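PDB 6QM2: type II restriction enzyme NlaIV from Neisseria lactamica, which recognises the double-stranded DNA sequence 5'-GGNNCC-3' and cuts it in the middle, leaving blunt ends with terminal 5'-phosphates. Local coordinates for residues Y119-D131 with I140-T152. Residues are numbered along the deposited sequence; the frame is centred on the assembly and turned at random.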
# COMPACT_ATOMS: atom_id res chain seq x y z
N TYR A 119 -21.77 -6.65 -24.57
CA TYR A 119 -20.41 -6.91 -25.05
C TYR A 119 -19.31 -6.96 -23.97
O TYR A 119 -18.22 -7.48 -24.23
CB TYR A 119 -20.02 -5.93 -26.17
CG TYR A 119 -20.15 -4.45 -25.82
CD1 TYR A 119 -19.11 -3.77 -25.19
CD2 TYR A 119 -21.30 -3.74 -26.14
CE1 TYR A 119 -19.23 -2.42 -24.87
CE2 TYR A 119 -21.43 -2.39 -25.83
CZ TYR A 119 -20.39 -1.74 -25.20
OH TYR A 119 -20.50 -0.40 -24.90
N MET A 120 -19.59 -6.43 -22.78
CA MET A 120 -18.69 -6.60 -21.62
C MET A 120 -18.50 -8.06 -21.20
O MET A 120 -17.45 -8.41 -20.66
CB MET A 120 -19.18 -5.77 -20.43
CG MET A 120 -19.06 -4.27 -20.61
SD MET A 120 -17.37 -3.74 -20.96
CE MET A 120 -17.59 -1.97 -21.16
N LEU A 121 -19.49 -8.91 -21.46
CA LEU A 121 -19.37 -10.34 -21.17
C LEU A 121 -18.31 -11.07 -22.02
O LEU A 121 -17.91 -12.18 -21.66
CB LEU A 121 -20.72 -11.04 -21.35
CG LEU A 121 -21.83 -10.59 -20.40
CD1 LEU A 121 -23.21 -10.99 -20.92
CD2 LEU A 121 -21.60 -11.14 -19.00
N ASP A 122 -17.89 -10.46 -23.13
CA ASP A 122 -16.85 -11.03 -23.99
C ASP A 122 -15.48 -10.39 -23.75
O ASP A 122 -14.58 -10.57 -24.57
CB ASP A 122 -17.25 -10.87 -25.47
CG ASP A 122 -16.69 -11.97 -26.36
OD1 ASP A 122 -17.04 -13.15 -26.14
OD2 ASP A 122 -15.91 -11.67 -27.29
N VAL A 123 -15.31 -9.68 -22.63
CA VAL A 123 -14.00 -9.14 -22.24
C VAL A 123 -13.05 -10.31 -21.95
O VAL A 123 -13.45 -11.30 -21.33
CB VAL A 123 -14.08 -8.23 -21.00
CG1 VAL A 123 -12.68 -7.87 -20.48
CG2 VAL A 123 -14.86 -6.95 -21.31
N ASP A 124 -11.81 -10.18 -22.41
CA ASP A 124 -10.77 -11.17 -22.13
C ASP A 124 -9.99 -10.77 -20.89
O ASP A 124 -9.59 -9.61 -20.74
CB ASP A 124 -9.83 -11.33 -23.34
CG ASP A 124 -10.49 -12.05 -24.50
OD1 ASP A 124 -11.03 -13.16 -24.31
OD2 ASP A 124 -10.46 -11.52 -25.63
N TYR A 125 -9.78 -11.73 -19.99
CA TYR A 125 -9.05 -11.52 -18.75
C TYR A 125 -7.66 -12.14 -18.87
O TYR A 125 -7.53 -13.37 -18.88
CB TYR A 125 -9.79 -12.14 -17.56
CG TYR A 125 -11.04 -11.38 -17.18
CD1 TYR A 125 -12.20 -11.48 -17.94
CD2 TYR A 125 -11.06 -10.55 -16.06
CE1 TYR A 125 -13.35 -10.78 -17.60
CE2 TYR A 125 -12.21 -9.85 -15.71
CZ TYR A 125 -13.35 -9.96 -16.48
OH TYR A 125 -14.48 -9.27 -16.13
N LEU A 126 -6.64 -11.29 -19.00
CA LEU A 126 -5.24 -11.73 -18.98
C LEU A 126 -4.81 -11.77 -17.52
O LEU A 126 -4.64 -10.72 -16.89
CB LEU A 126 -4.36 -10.78 -19.78
CG LEU A 126 -2.87 -11.13 -19.91
CD1 LEU A 126 -2.68 -12.42 -20.70
CD2 LEU A 126 -2.10 -9.99 -20.55
N ILE A 127 -4.65 -12.98 -16.98
CA ILE A 127 -4.41 -13.18 -15.55
C ILE A 127 -2.98 -13.65 -15.27
O ILE A 127 -2.59 -14.73 -15.70
CB ILE A 127 -5.41 -14.19 -14.95
CG1 ILE A 127 -6.85 -13.83 -15.35
CG2 ILE A 127 -5.29 -14.22 -13.43
CD1 ILE A 127 -7.89 -14.87 -14.96
N PHE A 128 -2.23 -12.84 -14.52
CA PHE A 128 -0.86 -13.19 -14.10
C PHE A 128 -0.86 -13.83 -12.71
O PHE A 128 -1.18 -13.16 -11.72
CB PHE A 128 0.02 -11.93 -14.04
CG PHE A 128 0.27 -11.29 -15.38
CD1 PHE A 128 -0.69 -10.46 -15.95
CD2 PHE A 128 1.47 -11.49 -16.05
CE1 PHE A 128 -0.46 -9.85 -17.17
CE2 PHE A 128 1.70 -10.89 -17.27
CZ PHE A 128 0.74 -10.07 -17.84
N GLY A 129 -0.50 -15.11 -12.63
CA GLY A 129 -0.23 -15.77 -11.35
C GLY A 129 1.22 -15.57 -10.97
O GLY A 129 2.08 -16.33 -11.40
N TYR A 130 1.49 -14.54 -10.16
CA TYR A 130 2.87 -14.15 -9.83
C TYR A 130 3.37 -14.75 -8.51
O TYR A 130 2.60 -15.30 -7.74
CB TYR A 130 3.02 -12.62 -9.81
CG TYR A 130 2.36 -11.90 -8.65
CD1 TYR A 130 3.02 -11.74 -7.44
CD2 TYR A 130 1.09 -11.34 -8.79
CE1 TYR A 130 2.42 -11.07 -6.38
CE2 TYR A 130 0.48 -10.67 -7.73
CZ TYR A 130 1.15 -10.54 -6.53
OH TYR A 130 0.57 -9.87 -5.48
N ASP A 131 4.68 -14.61 -8.29
CA ASP A 131 5.35 -15.07 -7.06
C ASP A 131 6.56 -14.19 -6.78
O ASP A 131 7.31 -13.86 -7.70
CB ASP A 131 5.79 -16.53 -7.21
CG ASP A 131 6.35 -17.12 -5.92
OD1 ASP A 131 7.50 -16.78 -5.54
OD2 ASP A 131 5.66 -17.95 -5.29
N ILE A 140 6.59 -14.85 -12.99
CA ILE A 140 5.23 -15.18 -13.41
C ILE A 140 5.14 -16.69 -13.52
O ILE A 140 5.54 -17.27 -14.53
CB ILE A 140 4.88 -14.51 -14.76
CG1 ILE A 140 5.20 -13.00 -14.75
CG2 ILE A 140 3.42 -14.77 -15.12
CD1 ILE A 140 4.62 -12.22 -13.59
N LYS A 141 4.62 -17.33 -12.47
CA LYS A 141 4.49 -18.80 -12.43
C LYS A 141 3.46 -19.34 -13.42
O LYS A 141 3.68 -20.39 -14.03
CB LYS A 141 4.16 -19.28 -11.01
CG LYS A 141 5.33 -19.20 -10.04
CD LYS A 141 5.04 -19.91 -8.72
CE LYS A 141 5.20 -21.43 -8.83
NZ LYS A 141 4.40 -22.16 -7.81
N ASP A 142 2.35 -18.62 -13.58
CA ASP A 142 1.30 -18.98 -14.53
C ASP A 142 0.78 -17.75 -15.27
O ASP A 142 0.86 -16.62 -14.77
CB ASP A 142 0.13 -19.65 -13.81
CG ASP A 142 0.43 -21.08 -13.38
OD1 ASP A 142 0.80 -21.90 -14.24
OD2 ASP A 142 0.29 -21.38 -12.17
N LEU A 143 0.25 -17.97 -16.47
CA LEU A 143 -0.45 -16.94 -17.24
C LEU A 143 -1.69 -17.56 -17.88
O LEU A 143 -1.62 -18.68 -18.41
CB LEU A 143 0.45 -16.33 -18.31
CG LEU A 143 -0.06 -15.05 -18.98
CD1 LEU A 143 0.01 -13.86 -18.03
CD2 LEU A 143 0.72 -14.73 -20.25
N TRP A 144 -2.81 -16.85 -17.83
CA TRP A 144 -4.07 -17.30 -18.40
C TRP A 144 -4.73 -16.21 -19.24
O TRP A 144 -4.55 -15.02 -18.97
CB TRP A 144 -5.06 -17.70 -17.31
CG TRP A 144 -4.67 -18.87 -16.46
CD1 TRP A 144 -4.88 -20.19 -16.75
CD2 TRP A 144 -4.07 -18.83 -15.16
NE1 TRP A 144 -4.42 -20.98 -15.71
CE2 TRP A 144 -3.92 -20.17 -14.73
CE3 TRP A 144 -3.63 -17.79 -14.33
CZ2 TRP A 144 -3.35 -20.49 -13.49
CZ3 TRP A 144 -3.07 -18.12 -13.10
CH2 TRP A 144 -2.94 -19.45 -12.69
N LEU A 145 -5.49 -16.64 -20.24
CA LEU A 145 -6.44 -15.79 -20.96
C LEU A 145 -7.80 -16.46 -20.87
O LEU A 145 -8.01 -17.53 -21.45
CB LEU A 145 -6.03 -15.60 -22.42
CG LEU A 145 -6.81 -14.53 -23.20
CD1 LEU A 145 -6.49 -13.12 -22.70
CD2 LEU A 145 -6.53 -14.64 -24.69
N LYS A 146 -8.72 -15.85 -20.11
CA LYS A 146 -10.02 -16.45 -19.82
C LYS A 146 -11.15 -15.43 -19.97
O LYS A 146 -10.92 -14.22 -19.93
CB LYS A 146 -10.02 -17.01 -18.39
CG LYS A 146 -9.00 -18.11 -18.11
CD LYS A 146 -9.56 -19.50 -18.40
CE LYS A 146 -8.46 -20.50 -18.72
NZ LYS A 146 -9.02 -21.86 -18.91
N LYS A 147 -12.37 -15.94 -20.15
CA LYS A 147 -13.59 -15.13 -20.08
C LYS A 147 -14.08 -15.06 -18.64
O LYS A 147 -13.68 -15.88 -17.81
CB LYS A 147 -14.70 -15.72 -20.98
CG LYS A 147 -14.76 -15.14 -22.39
CD LYS A 147 -13.51 -15.43 -23.20
CE LYS A 147 -13.67 -14.97 -24.65
NZ LYS A 147 -13.88 -13.50 -24.78
N VAL A 148 -14.93 -14.08 -18.34
CA VAL A 148 -15.49 -13.90 -16.98
C VAL A 148 -16.22 -15.15 -16.46
O VAL A 148 -16.13 -15.48 -15.29
CB VAL A 148 -16.41 -12.65 -16.87
CG1 VAL A 148 -17.72 -12.84 -17.65
CG2 VAL A 148 -16.70 -12.31 -15.42
N TRP A 149 -16.93 -15.83 -17.36
CA TRP A 149 -17.67 -17.06 -17.01
C TRP A 149 -16.74 -18.25 -16.71
O TRP A 149 -17.13 -19.15 -15.97
CB TRP A 149 -18.73 -17.42 -18.08
CG TRP A 149 -18.28 -17.43 -19.54
CD1 TRP A 149 -18.30 -16.36 -20.41
CD2 TRP A 149 -17.78 -18.54 -20.28
NE1 TRP A 149 -17.82 -16.74 -21.63
CE2 TRP A 149 -17.50 -18.07 -21.59
CE3 TRP A 149 -17.54 -19.89 -19.97
CZ2 TRP A 149 -16.99 -18.91 -22.59
CZ3 TRP A 149 -17.03 -20.72 -20.97
CH2 TRP A 149 -16.76 -20.23 -22.27
N GLN A 150 -15.53 -18.24 -17.26
CA GLN A 150 -14.53 -19.29 -16.99
C GLN A 150 -13.83 -19.16 -15.63
O GLN A 150 -13.23 -20.13 -15.16
CB GLN A 150 -13.47 -19.32 -18.10
CG GLN A 150 -14.01 -19.75 -19.46
CD GLN A 150 -12.92 -19.78 -20.52
OE1 GLN A 150 -12.25 -18.77 -20.77
NE2 GLN A 150 -12.75 -20.93 -21.15
N ILE A 151 -13.89 -17.99 -15.01
CA ILE A 151 -13.21 -17.75 -13.73
C ILE A 151 -14.17 -17.47 -12.57
O ILE A 151 -13.74 -17.00 -11.52
CB ILE A 151 -12.15 -16.62 -13.85
CG1 ILE A 151 -12.81 -15.24 -14.06
CG2 ILE A 151 -11.19 -16.93 -14.99
CD1 ILE A 151 -11.81 -14.11 -14.17
N THR A 152 -15.46 -17.75 -12.75
CA THR A 152 -16.45 -17.61 -11.67
C THR A 152 -17.28 -18.88 -11.55
O THR A 152 -17.30 -19.72 -12.45
CB THR A 152 -17.41 -16.42 -11.89
OG1 THR A 152 -17.92 -16.46 -13.23
CG2 THR A 152 -16.69 -15.11 -11.66
O HOH W 1 -15.80 -11.73 -20.02
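F128 and L143 meet on one face of the antiparallel hairpin formed by strands 124-132 and 138-147 and illustrate how such a pair sorts its side chains. With chi1 at -168°, the L143 side chain swings away from its own amide nitrogen and lays CD1 over the face of the F128 ring, 3.5 Å from the centroid, as a CH-pi contact; I140 CG2 comes to the edge of the same ring. L126 crosses L143 obliquely, and helix 9-18 packs against both leucines. On the face carrying Y125, I127 and W144, residues 148-151 fold back: V148 runs alongside the Y125 ring, its CB 3.7 Å from Y125 CE1, while I151 CD1 lies over one ring face. I151 CG2 also reaches I127 CD1 tip to tip, and I127 CG2 leans on W144 CE3. Farther along, K147, kinked twice along its side chain, lies beside D124 and sets NZ 2.9 Å from D124 OD1, above the carboxylate plane; a longer salt bridge to D122 OD1 completes the network. One water joins L121 O and V123 O to V148 N where the two segments diverge. Paired backbone bonds link Y125 with K146, I127 with W144 and G129 with D142. G129 O receives both D142 N and, weakly, K141 N, the pairing of a classic beta bulge. This is a bulged beta hairpin, its second strand at the edge of the chain's mixed sheet, in a nuclease of the PDDEXK clan.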